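Local coordinates for cellulase CEL9M (Clostridium cellulolyticum, PDB 1IA6), which probably hydrolyses internal beta-1,4-glucosidic linkages in cellulose and related beta-glucans, as a family 9 glycoside hydrolase, at residues Y116-E121 against N199-Y204. Sequence-based numbering, arbitrary orientation.
Sequences YYQVGE and NGQSFY
Gln118 and Gln201 meet amide to amide: Gln118 NE2 donates to Gln201 OE1 at 3.0 Å, approaching from above that carbonyl's plane, with the two amides turned 46° apart. The other N-H of Gln118 NE2 goes straight to Gly120 O (3.1 Å), just past the end of the strand, and both acceptors lie close to the Gln118 amide plane, which fixes the amide's flip and rotation. CG of Gln118 is anti to the backbone N (chi1 -173°), and the chain extended beyond it carries the amide to the loop. Gln201 NE2 in turn gives a 2.8 Å bond to the anti lone pair of Glu121 OE2, carboxylate and amide planes nearly perpendicular. That same OE2 accepts Asn123 N in capping helix 122-125, so the loop grips the capping carboxylate itself; Gln201 OE1 also accepts a hydrogen bond from Gly122 N. One residue before Gln118, Tyr117 OH accepts an almost linear bond from Asn199 N (2.9 Å). A water donates to both Gln118 OE1 (2.7 Å) and Asn199 O (2.8 Å). The contact thus pins the loop between helices 174-193 and 210-224 to strand 115-119, the middle strand of a small antiparallel sheet, and to the start of helix 122-125.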
loop_
_atom_site.group_PDB
_atom_site.type_symbol
_atom_site.label_atom_id
_atom_site.label_comp_id
_atom_site.label_asym_id
_atom_site.label_seq_id
_atom_site.Cartn_x
_atom_site.Cartn_y
_atom_site.Cartn_z
ATOM N N TYR A 116 3.033 -18.789 -2.443
ATOM C CA TYR A 116 2.064 -18.502 -3.497
ATOM C C TYR A 116 1.797 -17.010 -3.424
ATOM O O TYR A 116 1.569 -16.481 -2.332
ATOM C CB TYR A 116 0.777 -19.282 -3.244
ATOM C CG TYR A 116 0.927 -20.759 -3.516
ATOM C CD1 TYR A 116 0.846 -21.253 -4.816
ATOM C CD2 TYR A 116 1.195 -21.655 -2.482
ATOM C CE1 TYR A 116 1.028 -22.607 -5.086
ATOM C CE2 TYR A 116 1.381 -23.014 -2.742
ATOM C CZ TYR A 116 1.295 -23.480 -4.047
ATOM O OH TYR A 116 1.478 -24.816 -4.320
ATOM N N TYR A 117 1.818 -16.323 -4.565
ATOM C CA TYR A 117 1.610 -14.879 -4.521
ATOM C C TYR A 117 0.597 -14.248 -5.468
ATOM O O TYR A 117 0.478 -13.026 -5.518
ATOM C CB TYR A 117 2.960 -14.160 -4.626
ATOM C CG TYR A 117 3.730 -14.366 -5.910
ATOM C CD1 TYR A 117 3.381 -13.683 -7.074
ATOM C CD2 TYR A 117 4.856 -15.194 -5.944
ATOM C CE1 TYR A 117 4.143 -13.809 -8.240
ATOM C CE2 TYR A 117 5.620 -15.329 -7.098
ATOM C CZ TYR A 117 5.262 -14.631 -8.241
ATOM O OH TYR A 117 6.033 -14.740 -9.373
ATOM N N GLN A 118 -0.128 -15.058 -6.228
ATOM C CA GLN A 118 -1.169 -14.501 -7.079
ATOM C C GLN A 118 -2.313 -15.476 -7.237
ATOM O O GLN A 118 -2.119 -16.624 -7.634
ATOM C CB GLN A 118 -0.672 -14.087 -8.472
ATOM C CG GLN A 118 -1.800 -13.352 -9.237
ATOM C CD GLN A 118 -1.390 -12.756 -10.573
ATOM O OE1 GLN A 118 -0.325 -12.153 -10.703
ATOM N NE2 GLN A 118 -2.256 -12.903 -11.572
ATOM N N VAL A 119 -3.506 -15.012 -6.889
ATOM C CA VAL A 119 -4.713 -15.811 -7.014
ATOM C C VAL A 119 -5.607 -15.050 -7.974
ATOM O O VAL A 119 -5.946 -13.890 -7.726
ATOM C CB VAL A 119 -5.424 -15.972 -5.661
ATOM C CG1 VAL A 119 -6.788 -16.637 -5.856
ATOM C CG2 VAL A 119 -4.560 -16.806 -4.730
ATOM N N GLY A 120 -5.973 -15.706 -9.071
ATOM C CA GLY A 120 -6.805 -15.081 -10.083
ATOM C C GLY A 120 -5.976 -14.747 -11.310
ATOM O O GLY A 120 -4.747 -14.669 -11.244
ATOM N N GLU A 121 -6.644 -14.559 -12.442
ATOM C CA GLU A 121 -5.959 -14.224 -13.685
ATOM C C GLU A 121 -6.558 -12.892 -14.134
ATOM O O GLU A 121 -7.758 -12.799 -14.391
ATOM C CB GLU A 121 -6.199 -15.328 -14.724
ATOM C CG GLU A 121 -5.336 -15.228 -15.972
ATOM C CD GLU A 121 -5.786 -14.130 -16.909
ATOM O OE1 GLU A 121 -6.931 -14.202 -17.401
ATOM O OE2 GLU A 121 -4.999 -13.196 -17.155
ATOM N N ASN A 199 6.403 -12.301 -10.912
ATOM C CA ASN A 199 5.486 -12.093 -12.030
ATOM C C ASN A 199 4.212 -11.364 -11.608
ATOM O O ASN A 199 3.643 -11.650 -10.556
ATOM C CB ASN A 199 5.099 -13.440 -12.651
ATOM C CG ASN A 199 6.296 -14.205 -13.193
ATOM O OD1 ASN A 199 6.989 -13.737 -14.093
ATOM N ND2 ASN A 199 6.539 -15.393 -12.642
ATOM N N GLY A 200 3.768 -10.431 -12.442
ATOM C CA GLY A 200 2.552 -9.690 -12.157
ATOM C C GLY A 200 1.765 -9.471 -13.436
ATOM O O GLY A 200 0.953 -8.546 -13.535
ATOM N N GLN A 201 1.995 -10.345 -14.413
ATOM C CA GLN A 201 1.343 -10.244 -15.711
ATOM C C GLN A 201 1.664 -8.862 -16.275
ATOM O O GLN A 201 2.704 -8.295 -15.952
ATOM C CB GLN A 201 -0.170 -10.449 -15.573
ATOM C CG GLN A 201 -0.546 -11.829 -15.027
ATOM C CD GLN A 201 -2.028 -12.142 -15.175
ATOM O OE1 GLN A 201 -2.840 -11.809 -14.311
ATOM N NE2 GLN A 201 -2.386 -12.775 -16.288
ATOM N N SER A 202 0.791 -8.309 -17.108
ATOM C CA SER A 202 1.062 -6.991 -17.672
ATOM C C SER A 202 0.528 -5.890 -16.761
ATOM O O SER A 202 0.707 -4.702 -17.031
ATOM C CB SER A 202 0.423 -6.868 -19.059
ATOM O OG SER A 202 -0.987 -6.975 -18.979
ATOM N N PHE A 203 -0.113 -6.295 -15.672
ATOM C CA PHE A 203 -0.712 -5.355 -14.731
ATOM C C PHE A 203 0.294 -4.762 -13.763
ATOM O O PHE A 203 0.262 -3.565 -13.475
ATOM C CB PHE A 203 -1.836 -6.060 -13.974
ATOM C CG PHE A 203 -2.874 -6.650 -14.880
ATOM C CD1 PHE A 203 -3.768 -5.828 -15.558
ATOM C CD2 PHE A 203 -2.915 -8.018 -15.112
ATOM C CE1 PHE A 203 -4.684 -6.362 -16.460
ATOM C CE2 PHE A 203 -3.828 -8.561 -16.012
ATOM C CZ PHE A 203 -4.713 -7.729 -16.687
ATOM N N TYR A 204 1.184 -5.603 -13.257
ATOM C CA TYR A 204 2.208 -5.141 -12.335
ATOM C C TYR A 204 3.571 -5.623 -12.794
ATOM O O TYR A 204 4.109 -6.603 -12.282
ATOM C CB TYR A 204 1.897 -5.630 -10.919
ATOM C CG TYR A 204 0.765 -4.853 -10.282
ATOM C CD1 TYR A 204 0.989 -3.595 -9.723
ATOM C CD2 TYR A 204 -0.540 -5.347 -10.292
ATOM C CE1 TYR A 204 -0.058 -2.843 -9.192
ATOM C CE2 TYR A 204 -1.596 -4.605 -9.763
ATOM C CZ TYR A 204 -1.346 -3.354 -9.216
ATOM O OH TYR A 204 -2.378 -2.611 -8.693
HETATM O O HOH W 1 1.465 -11.196 -8.928
#